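PDB 6YGQ: PA-I Galactophilic Lectin from Enterobacter cloacae, which probably binds galactosides or related sugars through a calcium ion, as the N-terminal lectin domain of EclA, which resembles the lectins PA-IL and PllA. Local coordinates for residues V42-G47 / W106-E111; I50-S55 / V134-E139. All coordinates share one frame; numbering follows the deposited sequence.

Overall arrangement
Interactions 1 and 2 lie at the same end of a two-sheet beta fold, their centres about 13 Å apart. Along the chain their segments alternate: 42-47, 50-55, 106-111, 134-139. Interaction 1 joins the turn after strand 38-44, in the four-stranded sheet, to the end of strand 102-107 in the other. Interaction 2 pairs strands 49-59 and 129-139 inside that second sheet, where 102-107 is also a neighbour of 49-59. I50 links them: its O lies 2.7 Å from W106 N, a probable hydrogen bond, and its side chain packs on L44 and V108. Thus interaction 1 connects the sheets, and interaction 2 lies in the sheet that meets the second subunit.

Interaction 1: V42-G47 / W106-E111; sequences VALKAG and WSVPAE
L44 and V108 form the apolar contact between two chain turns at one end of the beta sandwich of this PA-IL-like lectin, with L44 CD1 3.9 Å from V108 CG2. The two side chains cross at about a right angle, and both methyls of the valine are engaged. V108 CG1, anti to the backbone N (chi1 178°), meets both CB and CD1 of L44, while CG2 meets CD1. Both residues are buried and also rest on I50 of strand 49-59.

Around this pair the backbones close up. G47 N donates to V108 O at 2.9 Å, nearly straight at 170° and in the plane of the carbonyl. The same oxygen receives a CA-H...O contact from A46 CA at 3.5 Å. The positive phi of G47 (98°), with its psi, would jam a CB against the preceding carbonyl oxygen, which explains glycine here. Another CA-H...O contact runs from E111 CA to L44 O, while A110 O is buried with no partner in the model.

On the outer side, K45 and E111 lie alongside each other and point the same way, K45 CG being 3.4 Å from E111 OE2. This is contact through the aliphatic chain: K45 NZ stays 4.9 Å from E111 OE2, so any attraction is probably long-range. Further out, backbone bonds of L44 with G112 and of V108 with E48 hold the turns, and E48 OE1 accepts from K45 N. One water bridges G47 O and S107 OG: it donates to G47 O at 2.8 Å and lies a short 2.5 Å from S107 OG.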
loop_
_atom_site.group_PDB
_atom_site.type_symbol
_atom_site.label_atom_id
_atom_site.label_comp_id
_atom_site.label_asym_id
_atom_site.label_seq_id
_atom_site.Cartn_x
_atom_site.Cartn_y
_atom_site.Cartn_z
ATOM N N VAL A 42 -20.470 4.983 4.114
ATOM C CA VAL A 42 -20.805 3.702 3.501
ATOM C C VAL A 42 -21.473 2.839 4.566
ATOM O O VAL A 42 -20.840 2.449 5.550
ATOM C CB VAL A 42 -19.561 3.013 2.926
ATOM C CG1 VAL A 42 -19.902 1.612 2.428
ATOM C CG2 VAL A 42 -18.959 3.859 1.809
ATOM N N ALA A 43 -22.758 2.551 4.376
ATOM C CA ALA A 43 -23.520 1.721 5.302
ATOM C C ALA A 43 -23.320 0.261 4.915
ATOM O O ALA A 43 -23.814 -0.184 3.873
ATOM C CB ALA A 43 -24.997 2.102 5.277
ATOM N N LEU A 44 -22.599 -0.480 5.746
ATOM C CA LEU A 44 -22.305 -1.878 5.482
ATOM C C LEU A 44 -23.238 -2.783 6.276
ATOM O O LEU A 44 -23.730 -2.420 7.347
ATOM C CB LEU A 44 -20.858 -2.210 5.843
ATOM C CG LEU A 44 -19.762 -1.493 5.059
ATOM C CD1 LEU A 44 -18.421 -1.716 5.743
ATOM C CD2 LEU A 44 -19.728 -1.970 3.619
ATOM N N LYS A 45 -23.472 -3.974 5.738
ATOM C CA LYS A 45 -24.186 -5.023 6.446
ATOM C C LYS A 45 -23.283 -6.245 6.552
ATOM O O LYS A 45 -22.475 -6.520 5.659
ATOM C CB LYS A 45 -25.498 -5.384 5.743
ATOM C CG LYS A 45 -26.574 -4.309 5.880
ATOM C CD LYS A 45 -27.953 -4.753 5.372
ATOM C CE LYS A 45 -28.353 -6.152 5.838
ATOM N NZ LYS A 45 -29.652 -6.587 5.245
ATOM N N ALA A 46 -23.416 -6.959 7.666
ATOM C CA ALA A 46 -22.613 -8.150 7.893
ATOM C C ALA A 46 -22.716 -9.090 6.701
ATOM O O ALA A 46 -23.805 -9.333 6.175
ATOM C CB ALA A 46 -23.075 -8.856 9.169
ATOM N N GLY A 47 -21.570 -9.602 6.263
ATOM C CA GLY A 47 -21.510 -10.559 5.188
ATOM C C GLY A 47 -21.176 -9.969 3.835
ATOM O O GLY A 47 -20.773 -10.714 2.934
ATOM N N TRP A 106 -12.618 -8.327 2.099
ATOM C CA TRP A 106 -12.924 -8.394 3.520
ATOM C C TRP A 106 -14.399 -8.707 3.704
ATOM O O TRP A 106 -15.262 -7.947 3.251
ATOM C CB TRP A 106 -12.570 -7.067 4.185
ATOM C CG TRP A 106 -12.834 -7.005 5.657
ATOM C CD1 TRP A 106 -12.788 -8.037 6.546
ATOM C CD2 TRP A 106 -13.174 -5.838 6.416
ATOM N NE1 TRP A 106 -13.081 -7.586 7.812
ATOM C CE2 TRP A 106 -13.320 -6.239 7.758
ATOM C CE3 TRP A 106 -13.366 -4.492 6.090
ATOM C CZ2 TRP A 106 -13.652 -5.343 8.772
ATOM C CZ3 TRP A 106 -13.696 -3.604 7.098
ATOM C CH2 TRP A 106 -13.834 -4.032 8.422
ATOM N N SER A 107 -14.709 -9.814 4.357
ATOM C CA SER A 107 -16.094 -10.113 4.682
ATOM C C SER A 107 -16.466 -9.322 5.922
ATOM O O SER A 107 -16.011 -9.630 7.035
ATOM C CB SER A 107 -16.326 -11.601 4.878
ATOM O OG SER A 107 -17.713 -11.881 4.982
ATOM N N VAL A 108 -17.307 -8.307 5.748
ATOM C CA VAL A 108 -17.633 -7.361 6.813
ATOM C C VAL A 108 -18.249 -8.118 7.981
ATOM O O VAL A 108 -19.218 -8.879 7.788
ATOM C CB VAL A 108 -18.589 -6.273 6.290
ATOM C CG1 VAL A 108 -18.963 -5.314 7.411
ATOM C CG2 VAL A 108 -17.952 -5.522 5.126
ATOM N N PRO A 109 -17.738 -7.955 9.205
ATOM C CA PRO A 109 -18.231 -8.780 10.313
ATOM C C PRO A 109 -19.456 -8.224 11.024
ATOM O O PRO A 109 -20.121 -8.963 11.757
ATOM C CB PRO A 109 -17.024 -8.839 11.261
ATOM C CG PRO A 109 -16.324 -7.533 11.038
ATOM C CD PRO A 109 -16.564 -7.148 9.593
ATOM N N ALA A 110 -19.776 -6.946 10.829
ATOM C CA ALA A 110 -20.893 -6.357 11.552
ATOM C C ALA A 110 -21.534 -5.250 10.730
ATOM O O ALA A 110 -20.919 -4.679 9.827
ATOM C CB ALA A 110 -20.448 -5.808 12.916
ATOM N N GLU A 111 -22.788 -4.957 11.064
ATOM C CA GLU A 111 -23.536 -3.899 10.402
ATOM C C GLU A 111 -23.179 -2.547 11.003
ATOM O O GLU A 111 -23.091 -2.396 12.225
ATOM C CB GLU A 111 -25.037 -4.155 10.536
ATOM C CG GLU A 111 -25.924 -3.141 9.834
ATOM C CD GLU A 111 -27.397 -3.484 9.961
ATOM O OE1 GLU A 111 -27.911 -3.478 11.098
ATOM O OE2 GLU A 111 -28.042 -3.762 8.927
HETATM O O HOH W 1 -19.222 -12.977 3.313
#

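Interaction 2: I50-S55 / V134-E139; sequences ITILAS and VEVYRE
I52 and V134 meet at the apolar centre of this antiparallel strand pair, I52 CG2 lying 3.4 Å from V134 CG1, tighter than usual for two carbons. The two side chains approach aslant, each of these methyls anti to its own backbone N. I50, V136 and A54 share their face of the sheet: I52 CG1 reaches V136 CG2, I50 CD1 approaches V136 CG1, and A54 CB sits 4.0 Å from V134 CG2.

Beneath the side chains the register is regular. T51 with Y137 and L53 with E135 are hydrogen-bonded pairs, each exchanging two N-H...O bonds, among them L53 N to E135 O at 2.9 Å. Between and beside them, I50-R138, I52-V136 and A54-V134 are non-hydrogen-bonded, and CA-H...O contacts such as V136 CA to T51 O supplement the main bonds. The strand axes run 161° apart in direction.

T51, L53, E135 and Y137 occupy the other face. L53 CD1 lies 3.7 Å from Y137 CE1, and T51 O lies at the tyrosine ring's edge. Y137 OH donates to E135 OE1 at 2.5 Å, in the ring plane but 43° out of the carboxylate plane. At the polar end, T51 OG1 donates to the anti lone pair of E139 OE2 at 2.7 Å and itself accepts from R105 N of the same chain. The E139 chain is bent at chi2 (-78°), and OE2 is the atom that meets OG1.

From the second subunit, R105 forms a salt bridge with E139 OE1 and Y104 OH a hydrogen bond with E139 OE2, while the ring of that Y104 meets Y137. Within the sheet, strand 49-59 is flanked by 102-107 and 129-139, and strand 24-31 borders 129-139 on its far side.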
loop_
_atom_site.group_PDB
_atom_site.type_symbol
_atom_site.label_atom_id
_atom_site.label_comp_id
_atom_site.label_asym_id
_atom_site.label_seq_id
_atom_site.Cartn_x
_atom_site.Cartn_y
_atom_site.Cartn_z
ATOM N N ILE A 50 -15.974 -6.299 0.831
ATOM C CA ILE A 50 -15.437 -5.041 0.340
ATOM C C ILE A 50 -13.919 -5.127 0.287
ATOM O O ILE A 50 -13.291 -5.956 0.950
ATOM C CB ILE A 50 -15.874 -3.834 1.202
ATOM C CG1 ILE A 50 -15.350 -3.954 2.635
ATOM C CG2 ILE A 50 -17.391 -3.705 1.203
ATOM C CD1 ILE A 50 -15.467 -2.667 3.431
ATOM N N THR A 51 -13.333 -4.246 -0.518
ATOM C CA THR A 51 -11.888 -4.118 -0.628
ATOM C C THR A 51 -11.508 -2.671 -0.361
ATOM O O THR A 51 -12.104 -1.754 -0.934
ATOM C CB THR A 51 -11.394 -4.561 -2.007
ATOM O OG1 THR A 51 -11.501 -5.987 -2.116
ATOM C CG2 THR A 51 -9.949 -4.135 -2.219
ATOM N N ILE A 52 -10.525 -2.471 0.510
ATOM C CA ILE A 52 -10.022 -1.146 0.851
ATOM C C ILE A 52 -8.571 -1.064 0.396
ATOM O O ILE A 52 -7.782 -1.979 0.659
ATOM C CB ILE A 52 -10.144 -0.860 2.359
ATOM C CG1 ILE A 52 -11.578 -1.104 2.839
ATOM C CG2 ILE A 52 -9.724 0.574 2.657
ATOM C CD1 ILE A 52 -11.687 -1.359 4.332
ATOM N N LEU A 53 -8.227 0.027 -0.290
ATOM C CA LEU A 53 -6.881 0.264 -0.796
ATOM C C LEU A 53 -6.424 1.656 -0.388
ATOM O O LEU A 53 -7.211 2.606 -0.433
ATOM C CB LEU A 53 -6.831 0.139 -2.319
ATOM C CG LEU A 53 -7.441 -1.131 -2.909
ATOM C CD1 LEU A 53 -7.552 -1.001 -4.421
ATOM C CD2 LEU A 53 -6.609 -2.340 -2.523
ATOM N N ALA A 54 -5.149 1.787 -0.022
ATOM C CA ALA A 54 -4.676 3.056 0.511
ATOM C C ALA A 54 -3.228 3.323 0.124
ATOM O O ALA A 54 -2.459 2.411 -0.184
ATOM C CB ALA A 54 -4.816 3.096 2.040
ATOM N N SER A 55 -2.875 4.607 0.155
ATOM C CA SER A 55 -1.524 5.073 -0.116
ATOM C C SER A 55 -1.361 6.436 0.539
ATOM O O SER A 55 -2.343 7.099 0.881
ATOM C CB SER A 55 -1.251 5.161 -1.621
ATOM O OG SER A 55 -2.088 6.130 -2.233
ATOM N N VAL A 134 -7.665 6.833 0.220
ATOM C CA VAL A 134 -8.255 5.516 0.424
ATOM C C VAL A 134 -9.407 5.314 -0.549
ATOM O O VAL A 134 -10.234 6.212 -0.744
ATOM C CB VAL A 134 -8.748 5.333 1.876
ATOM C CG1 VAL A 134 -9.198 3.898 2.103
ATOM C CG2 VAL A 134 -7.665 5.727 2.872
ATOM N N GLU A 135 -9.460 4.129 -1.154
ATOM C CA GLU A 135 -10.556 3.710 -2.015
ATOM C C GLU A 135 -11.239 2.492 -1.403
ATOM O O GLU A 135 -10.587 1.648 -0.781
ATOM C CB GLU A 135 -10.060 3.371 -3.430
ATOM C CG GLU A 135 -9.281 4.486 -4.117
ATOM C CD GLU A 135 -8.367 3.974 -5.223
ATOM O OE1 GLU A 135 -8.543 2.817 -5.666
ATOM O OE2 GLU A 135 -7.472 4.732 -5.654
ATOM N N VAL A 136 -12.557 2.402 -1.583
ATOM C CA VAL A 136 -13.349 1.282 -1.084
ATOM C C VAL A 136 -14.181 0.726 -2.231
ATOM O O VAL A 136 -14.883 1.481 -2.916
ATOM C CB VAL A 136 -14.263 1.693 0.087
ATOM C CG1 VAL A 136 -14.991 0.476 0.649
ATOM C CG2 VAL A 136 -13.459 2.387 1.172
ATOM N N TYR A 137 -14.118 -0.591 -2.424
ATOM C CA TYR A 137 -14.807 -1.274 -3.509
ATOM C C TYR A 137 -15.738 -2.342 -2.954
ATOM O O TYR A 137 -15.423 -2.996 -1.956
ATOM C CB TYR A 137 -13.805 -1.928 -4.473
ATOM C CG TYR A 137 -12.888 -0.946 -5.155
ATOM C CD1 TYR A 137 -11.694 -0.553 -4.565
ATOM C CD2 TYR A 137 -13.218 -0.406 -6.389
ATOM C CE1 TYR A 137 -10.857 0.351 -5.188
ATOM C CE2 TYR A 137 -12.390 0.496 -7.016
ATOM C CZ TYR A 137 -11.210 0.870 -6.414
ATOM O OH TYR A 137 -10.387 1.771 -7.045
ATOM N N ARG A 138 -16.882 -2.514 -3.611
ATOM C CA ARG A 138 -17.805 -3.599 -3.303
ATOM C C ARG A 138 -17.447 -4.810 -4.157
ATOM O O ARG A 138 -17.271 -4.685 -5.374
ATOM C CB ARG A 138 -19.248 -3.166 -3.564
ATOM C CG ARG A 138 -20.303 -4.165 -3.109
ATOM C CD ARG A 138 -20.827 -3.845 -1.712
ATOM N NE ARG A 138 -21.452 -2.526 -1.636
ATOM C CZ ARG A 138 -22.028 -2.027 -0.545
ATOM N NH1 ARG A 138 -22.068 -2.736 0.575
ATOM N NH2 ARG A 138 -22.567 -0.816 -0.574
ATOM N N GLU A 139 -17.332 -5.973 -3.522
ATOM C CA GLU A 139 -16.954 -7.197 -4.208
ATOM C C GLU A 139 -18.126 -8.170 -4.251
ATOM O O GLU A 139 -19.034 -8.131 -3.415
ATOM C CB GLU A 139 -15.757 -7.875 -3.528
ATOM C CG GLU A 139 -14.544 -6.986 -3.344
ATOM C CD GLU A 139 -13.734 -6.811 -4.615
ATOM O OE1 GLU A 139 -14.254 -7.112 -5.711
ATOM O OE2 GLU A 139 -12.572 -6.368 -4.516
#